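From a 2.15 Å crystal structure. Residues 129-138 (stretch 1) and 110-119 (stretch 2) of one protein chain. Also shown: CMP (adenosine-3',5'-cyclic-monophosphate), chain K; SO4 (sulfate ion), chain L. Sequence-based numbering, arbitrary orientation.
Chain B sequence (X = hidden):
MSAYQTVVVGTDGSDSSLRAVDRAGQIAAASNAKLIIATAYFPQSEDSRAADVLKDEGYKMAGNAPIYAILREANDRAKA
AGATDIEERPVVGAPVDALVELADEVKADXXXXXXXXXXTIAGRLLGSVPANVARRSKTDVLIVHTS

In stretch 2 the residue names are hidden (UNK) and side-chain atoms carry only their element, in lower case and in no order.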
ATOM      1  N   VAL B 129      -4.359  13.809   3.022  1.00 24.11           N
ATOM      2  CA  VAL B 129      -3.892  13.293   1.747  1.00 24.10           C
ATOM      3  C   VAL B 129      -3.878  11.771   1.637  1.00 23.87           C
ATOM      4  O   VAL B 129      -4.455  11.244   0.745  1.00 22.76           O
ATOM      5  CB  VAL B 129      -2.522  13.869   1.404  1.00 24.75           C
ATOM      6  CG1 VAL B 129      -2.110  13.395   0.012  1.00 25.14           C
ATOM      7  CG2 VAL B 129      -2.593  15.397   1.476  1.00 25.02           C
ATOM      8  N   PRO B 130      -3.313  11.042   2.614  1.00 25.07           N
ATOM      9  CA  PRO B 130      -3.401   9.598   2.412  1.00 25.06           C
ATOM     10  C   PRO B 130      -4.808   9.015   2.447  1.00 25.09           C
ATOM     11  O   PRO B 130      -5.078   8.115   1.687  1.00 25.86           O
ATOM     12  CB  PRO B 130      -2.595   9.007   3.573  1.00 26.09           C
ATOM     13  CG  PRO B 130      -2.190  10.150   4.427  1.00 25.84           C
ATOM     14  CD  PRO B 130      -2.268  11.383   3.595  1.00 26.32           C
ATOM     15  N   ALA B 131      -5.657   9.420   3.394  1.00 23.78           N
ATOM     16  CA  ALA B 131      -6.983   8.876   3.474  1.00 22.21           C
ATOM     17  C   ALA B 131      -7.798   9.217   2.215  1.00 22.70           C
ATOM     18  O   ALA B 131      -8.555   8.379   1.712  1.00 22.38           O
ATOM     19  CB  ALA B 131      -7.671   9.428   4.670  1.00 22.36           C
ATOM     20  N   ASN B 132      -7.669  10.450   1.711  1.00 23.25           N
ATOM     21  CA  ASN B 132      -8.526  10.855   0.606  1.00 23.73           C
ATOM     22  C   ASN B 132      -8.009  10.194  -0.667  1.00 23.90           C
ATOM     23  O   ASN B 132      -8.776   9.835  -1.558  1.00 25.64           O
ATOM     24  CB  ASN B 132      -8.557  12.385   0.419  1.00 23.38           C
ATOM     25  CG  ASN B 132      -9.204  13.159   1.556  1.00 24.05           C
ATOM     26  OD1 ASN B 132      -9.603  12.647   2.599  1.00 25.47           O
ATOM     27  ND2 ASN B 132      -9.392  14.441   1.300  1.00 24.17           N
ATOM     28  N   VAL B 133      -6.704  10.085  -0.786  1.00 23.84           N
ATOM     29  CA  VAL B 133      -6.136   9.315  -1.891  1.00 25.50           C
ATOM     30  C   VAL B 133      -6.630   7.861  -1.902  1.00 24.82           C
ATOM     31  O   VAL B 133      -7.037   7.316  -2.943  1.00 23.37           O
ATOM     32  CB  VAL B 133      -4.590   9.373  -1.839  1.00 26.54           C
ATOM     33  CG1 VAL B 133      -3.951   8.372  -2.748  1.00 28.25           C
ATOM     34  CG2 VAL B 133      -4.096  10.715  -2.296  1.00 25.92           C
ATOM     35  N   ALA B 134      -6.619   7.249  -0.719  1.00 24.35           N
ATOM     36  CA  ALA B 134      -7.067   5.847  -0.599  1.00 25.29           C
ATOM     37  C   ALA B 134      -8.515   5.795  -0.994  1.00 24.79           C
ATOM     38  O   ALA B 134      -8.921   4.885  -1.717  1.00 23.84           O
ATOM     39  CB  ALA B 134      -6.872   5.333   0.854  1.00 25.18           C
ATOM     40  N   ARG B 135      -9.339   6.774  -0.560  1.00 23.51           N
ATOM     41  CA  ARG B 135     -10.721   6.610  -0.896  1.00 23.81           C
ATOM     42  C   ARG B 135     -10.990   6.850  -2.357  1.00 25.19           C
ATOM     43  O   ARG B 135     -11.944   6.289  -2.904  1.00 26.16           O
ATOM     44  CB  ARG B 135     -11.668   7.450  -0.050  1.00 26.42           C
ATOM     45  CG  ARG B 135     -11.797   7.068   1.438  1.00 25.96           C
ATOM     46  CD  ARG B 135     -12.920   7.832   2.104  1.00 28.35           C
ATOM     47  NE  ARG B 135     -12.397   9.150   2.291  1.00 32.12           N
ATOM     48  CZ  ARG B 135     -11.739   9.527   3.392  1.00 33.25           C
ATOM     49  NH1 ARG B 135     -11.690   8.745   4.463  1.00 37.27           N
ATOM     50  NH2 ARG B 135     -11.197  10.690   3.443  1.00 33.16           N
ATOM     51  N   ARG B 136     -10.186   7.678  -3.008  1.00 24.27           N
ATOM     52  CA  ARG B 136     -10.516   8.139  -4.362  1.00 25.42           C
ATOM     53  C   ARG B 136      -9.810   7.346  -5.472  1.00 27.13           C
ATOM     54  O   ARG B 136     -10.244   7.355  -6.588  1.00 28.07           O
ATOM     55  CB  ARG B 136     -10.289   9.642  -4.512  1.00 25.03           C
ATOM     56  CG  ARG B 136     -11.255  10.493  -3.660  1.00 24.63           C
ATOM     57  CD  ARG B 136     -11.046  11.999  -3.879  1.00 25.76           C
ATOM     58  NE  ARG B 136     -11.659  12.792  -2.802  1.00 25.98           N
ATOM     59  CZ  ARG B 136     -11.349  14.026  -2.497  1.00 28.24           C
ATOM     60  NH1 ARG B 136     -10.484  14.684  -3.231  1.00 30.67           N
ATOM     61  NH2 ARG B 136     -11.997  14.661  -1.512  1.00 29.57           N
ATOM     62  N   SER B 137      -8.746   6.661  -5.141  1.00 27.98           N
ATOM     63  CA  SER B 137      -7.946   5.957  -6.129  1.00 30.11           C
ATOM     64  C   SER B 137      -8.708   4.833  -6.805  1.00 29.28           C
ATOM     65  O   SER B 137      -9.533   4.168  -6.205  1.00 30.48           O
ATOM     66  CB  SER B 137      -6.680   5.465  -5.421  1.00 30.91           C
ATOM     67  OG  SER B 137      -5.774   4.941  -6.356  1.00 39.68           O
ATOM     68  N   LYS B 138      -8.416   4.601  -8.061  1.00 29.79           N
ATOM     69  CA  LYS B 138      -8.937   3.446  -8.775  1.00 32.75           C
ATOM     70  C   LYS B 138      -7.795   2.471  -8.983  1.00 31.76           C
ATOM     71  O   LYS B 138      -7.929   1.619  -9.791  1.00 33.49           O
ATOM     72  CB  LYS B 138      -9.552   3.850 -10.188  1.00 37.50           C
ATOM     73  CG  LYS B 138     -10.715   4.906 -10.075  1.00 41.57           C
ATOM     74  CD  LYS B 138     -11.541   5.177 -11.346  1.00 49.29           C
ATOM     75  CE  LYS B 138     -10.691   5.421 -12.596  1.00 55.11           C
ATOM     76  NZ  LYS B 138     -11.457   6.114 -13.716  1.00 64.55           N
ATOM     77  N   UNK B 110       0.255   1.349  -9.293  1.00 31.60           N
ATOM     78  CA  UNK B 110       0.319   1.613  -7.866  1.00 30.69           C
ATOM     79  C   UNK B 110       0.626   3.084  -7.572  1.00 29.53           C
ATOM     80  O   UNK B 110       1.462   3.723  -8.214  1.00 31.09           O
ATOM     81  c   UNK B 110       1.410   0.740  -7.249  1.00 30.09           C
ATOM     82  c   UNK B 110       1.738   0.932  -5.761  1.00 30.37           C
ATOM     83  c   UNK B 110       0.626   0.320  -4.942  1.00 29.49           C
ATOM     84  c   UNK B 110       3.083   0.326  -5.393  1.00 30.86           C
ATOM     85  N   UNK B 111      -0.026   3.578  -6.552  1.00 27.66           N
ATOM     86  CA  UNK B 111       0.185   4.909  -6.063  1.00 27.09           C
ATOM     87  C   UNK B 111       0.683   4.846  -4.612  1.00 26.04           C
ATOM     88  O   UNK B 111       0.097   4.172  -3.790  1.00 25.63           O
ATOM     89  c   UNK B 111      -1.188   5.567  -6.144  1.00 27.82           C
ATOM     90  c   UNK B 111      -1.365   6.996  -5.754  1.00 29.60           C
ATOM     91  c   UNK B 111      -2.647   7.352  -6.455  1.00 31.09           C
ATOM     92  c   UNK B 111      -0.197   7.899  -6.170  1.00 31.54           C
ATOM     93  N   UNK B 112       1.784   5.517  -4.297  1.00 25.53           N
ATOM     94  CA  UNK B 112       2.381   5.441  -3.006  1.00 24.75           C
ATOM     95  C   UNK B 112       2.340   6.806  -2.303  1.00 24.30           C
ATOM     96  O   UNK B 112       2.708   7.858  -2.861  1.00 24.31           O
ATOM     97  c   UNK B 112       4.530   4.803  -1.822  1.00 26.50           C
ATOM     98  c   UNK B 112       3.834   5.004  -3.172  1.00 26.68           C
ATOM     99  c   UNK B 112       3.878   3.709  -3.958  1.00 27.91           C
ATOM    100  N   UNK B 113       1.898   6.784  -1.048  1.00 24.13           N
ATOM    101  CA  UNK B 113       1.900   7.918  -0.160  1.00 23.48           C
ATOM    102  C   UNK B 113       2.389   7.504   1.237  1.00 23.96           C
ATOM    103  O   UNK B 113       2.318   6.345   1.611  1.00 25.52           O
ATOM    104  c   UNK B 113       0.474   8.566  -0.065  1.00 23.49           C
ATOM    105  c   UNK B 113      -0.578   7.580   0.349  1.00 24.00           C
ATOM    106  c   UNK B 113       0.023   9.176  -1.388  1.00 24.17           C
ATOM    107  N   UNK B 114       2.931   8.436   2.005  1.00 24.08           N
ATOM    108  CA  UNK B 114       3.098   8.259   3.461  1.00 23.91           C
ATOM    109  C   UNK B 114       1.794   8.436   4.185  1.00 23.53           C
ATOM    110  O   UNK B 114       0.749   8.681   3.552  1.00 22.36           O
ATOM    111  N   UNK B 115       1.860   8.373   5.515  1.00 24.26           N
ATOM    112  CA  UNK B 115       0.694   8.242   6.355  1.00 24.49           C
ATOM    113  C   UNK B 115       0.434   9.420   7.223  1.00 26.05           C
ATOM    114  O   UNK B 115      -0.407   9.364   8.111  1.00 28.24           O
ATOM    115  o   UNK B 115       2.840   8.009   8.331  1.00 26.97           O
ATOM    116  c   UNK B 115       1.906   7.179   8.371  1.00 26.63           C
ATOM    117  n   UNK B 115       1.753   6.371   9.393  1.00 29.11           N
ATOM    118  c   UNK B 115       0.885   6.991   7.242  1.00 25.50           C
ATOM    119  N   UNK B 116       1.181  10.492   7.034  1.00 28.15           N
ATOM    120  CA  UNK B 116       1.059  11.652   7.913  1.00 28.18           C
ATOM    121  C   UNK B 116      -0.346  12.119   7.778  1.00 28.89           C
ATOM    122  O   UNK B 116      -0.836  12.298   6.691  1.00 26.74           O
ATOM    123  c   UNK B 116       3.474  12.242   7.815  1.00 29.90           C
ATOM    124  c   UNK B 116       2.061  12.750   7.541  1.00 28.70           C
ATOM    125  c   UNK B 116       1.795  14.051   8.286  1.00 29.11           C
ATOM    126  N   UNK B 117      -1.021  12.294   8.900  1.00 29.83           N
ATOM    127  CA  UNK B 117      -2.367  12.842   8.904  1.00 28.95           C
ATOM    128  C   UNK B 117      -3.471  11.820   9.121  1.00 29.48           C
ATOM    129  O   UNK B 117      -4.597  12.191   9.529  1.00 27.85           O
ATOM    130  N   UNK B 118      -3.150  10.525   8.973  1.00 27.53           N
ATOM    131  CA  UNK B 118      -4.171   9.525   9.061  1.00 28.57           C
ATOM    132  C   UNK B 118      -4.718   9.316  10.438  1.00 32.32           C
ATOM    133  O   UNK B 118      -5.771   8.716  10.610  1.00 37.81           O
ATOM    134  c   UNK B 118      -3.555   8.146   8.692  1.00 29.74           C
ATOM    135  c   UNK B 118      -3.146   6.150   7.408  1.00 29.07           C
ATOM    136  c   UNK B 118      -4.837   7.907   6.610  1.00 29.10           C
ATOM    137  c   UNK B 118      -3.500   7.634   7.307  1.00 29.37           C
ATOM    138  N   UNK B 119      -3.978   9.656  11.465  1.00 32.18           N
ATOM    139  CA  UNK B 119      -4.468   9.286  12.744  1.00 37.13           C
ATOM    140  C   UNK B 119      -5.150  10.444  13.544  1.00 36.67           C
ATOM    141  O   UNK B 119      -5.721  10.157  14.596  1.00 43.31           O
ATOM    142  o   UNK B 119      -2.380   9.828  13.811  1.00 41.26           O
ATOM    143  c   UNK B 119      -3.286   8.733  13.589  1.00 37.14           C
TER
HETATM  144  P   CMP K1148       4.090  11.800   4.218  1.00 30.68           P
HETATM  145  O1P CMP K1148       4.979  10.694   4.774  1.00 30.29           O
HETATM  146  O2P CMP K1148       4.630  13.109   4.563  1.00 27.24           O
HETATM  147  O5' CMP K1148       2.558  11.645   4.569  1.00 28.45           O
HETATM  148  C5' CMP K1148       1.457  12.236   3.836  1.00 32.74           C
HETATM  149  C4' CMP K1148       1.757  12.031   2.377  1.00 28.98           C
HETATM  150  O4' CMP K1148       0.874  12.717   1.506  1.00 33.95           O
HETATM  151  C3' CMP K1148       3.097  12.512   1.965  1.00 30.23           C
HETATM  152  O3' CMP K1148       4.075  11.698   2.596  1.00 28.99           O
HETATM  153  C2' CMP K1148       3.002  12.460   0.433  1.00 30.09           C
HETATM  154  O2' CMP K1148       3.133  11.140  -0.111  1.00 29.70           O
HETATM  155  C1' CMP K1148       1.551  12.940   0.265  1.00 29.50           C
HETATM  156  N9  CMP K1148       1.611  14.393  -0.024  1.00 32.03           N
HETATM  157  C8  CMP K1148       1.398  15.407   0.836  1.00 31.23           C
HETATM  158  N7  CMP K1148       1.610  16.592   0.244  1.00 29.27           N
HETATM  159  C5  CMP K1148       1.943  16.351  -1.002  1.00 31.18           C
HETATM  160  C6  CMP K1148       2.261  17.154  -2.196  1.00 31.36           C
HETATM  161  N6  CMP K1148       2.257  18.477  -2.113  1.00 30.39           N
HETATM  162  N1  CMP K1148       2.561  16.521  -3.339  1.00 29.28           N
HETATM  163  C2  CMP K1148       2.574  15.188  -3.444  1.00 30.83           C
HETATM  164  N3  CMP K1148       2.308  14.382  -2.394  1.00 31.13           N
HETATM  165  C4  CMP K1148       1.986  14.903  -1.182  1.00 32.02           C
HETATM  166  S   SO4 L1149     -13.853  11.969  -0.103  0.50 29.46           S
HETATM  167  O1  SO4 L1149     -13.994  11.765  -1.596  0.50 26.77           O
HETATM  168  O2  SO4 L1149     -12.453  11.467   0.250  0.50 23.51           O
HETATM  169  O3  SO4 L1149     -14.911  11.160   0.547  0.50 22.02           O
HETATM  170  O4  SO4 L1149     -13.640  13.353   0.285  0.50 22.91           O

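Position 110 carries four carbons, forked at the second. Its CA-to-CB bond points away from the helix and nothing of stretch 1 lies within reach; the atoms fit Leu-110, buried on the other face of the strand. Position 111 has the same forked four carbons but points toward the helix, where one terminal carbon lies 4.1 Å from Val-133 CG1 and 3.9 Å from Ser-137 OG. This is Leu-111, set where the helix has just ended.

Position 112 shows one carbon carrying two more, again turned away and touching nothing here: Val-112. Position 113 has the same three carbons turned toward the helix. One branch end lies 4.0 Å from Pro-130 CA, the other 4.3 Å from Val-133 CG1, so the fork spans one helical turn. It is Val-113.

Position 114 has no side-chain atoms, and its O lies 3.4 Å from Pro-130 CB; it is Gly-114. An ideal CB would sit 1.8 Å from O1P of the cyclic nucleotide, so the bare backbone makes room for the ligand; its N gives a weak hydrogen bond to CMP O2' (3.4 Å).

Position 115 has two carbons, the second bearing one oxygen and one nitrogen, turned away, while its backbone C rests 3.9 Å from Pro-130 CG: Asn-115. The side chain is hydrogen-bonded elsewhere in the structure. Position 116 has one carbon carrying two; its side chain stays clear of the helix, but its O approaches Pro-130 CG at 3.4 Å. It is Val-116, whose N donates to CMP O5' at 3.0 Å.

Position 117 lacks a side chain. With phi at 104°, a CB would jam against the preceding carbonyl oxygen, which calls for Gly-117 in this type II turn. Position 118 has four carbons forked at the second; its CB points sideways, but one tip comes within 3.9 Å of Pro-130 CB and 3.8 Å of Ala-131 CB. This is Leu-118, whose N closes the turn on Asn-115 O at 3.1 Å. Position 119, one carbon then one oxygen, out of reach, is Ser-119.

The contact works by packing, with no hydrogen bond between the stretches. Helix and strand run nearly antiparallel at 157°, their axes approaching to 8.5 Å. Alternate strand residues, Leu-111 and Val-113, meet Val-133, while Pro-130 nestles among Val-113, the turn backbone and Leu-118. Along the strand the side chains alternate, Leu-111 and Val-113 toward the helix, Leu-110 and Val-112 away; beyond them the backbone takes over, its oxygens at Gly-114 and Val-116 lying against Pro-130 and its nitrogens there bonding the ligand.

Stretch 2 (110-119) LLVVGNVGLS
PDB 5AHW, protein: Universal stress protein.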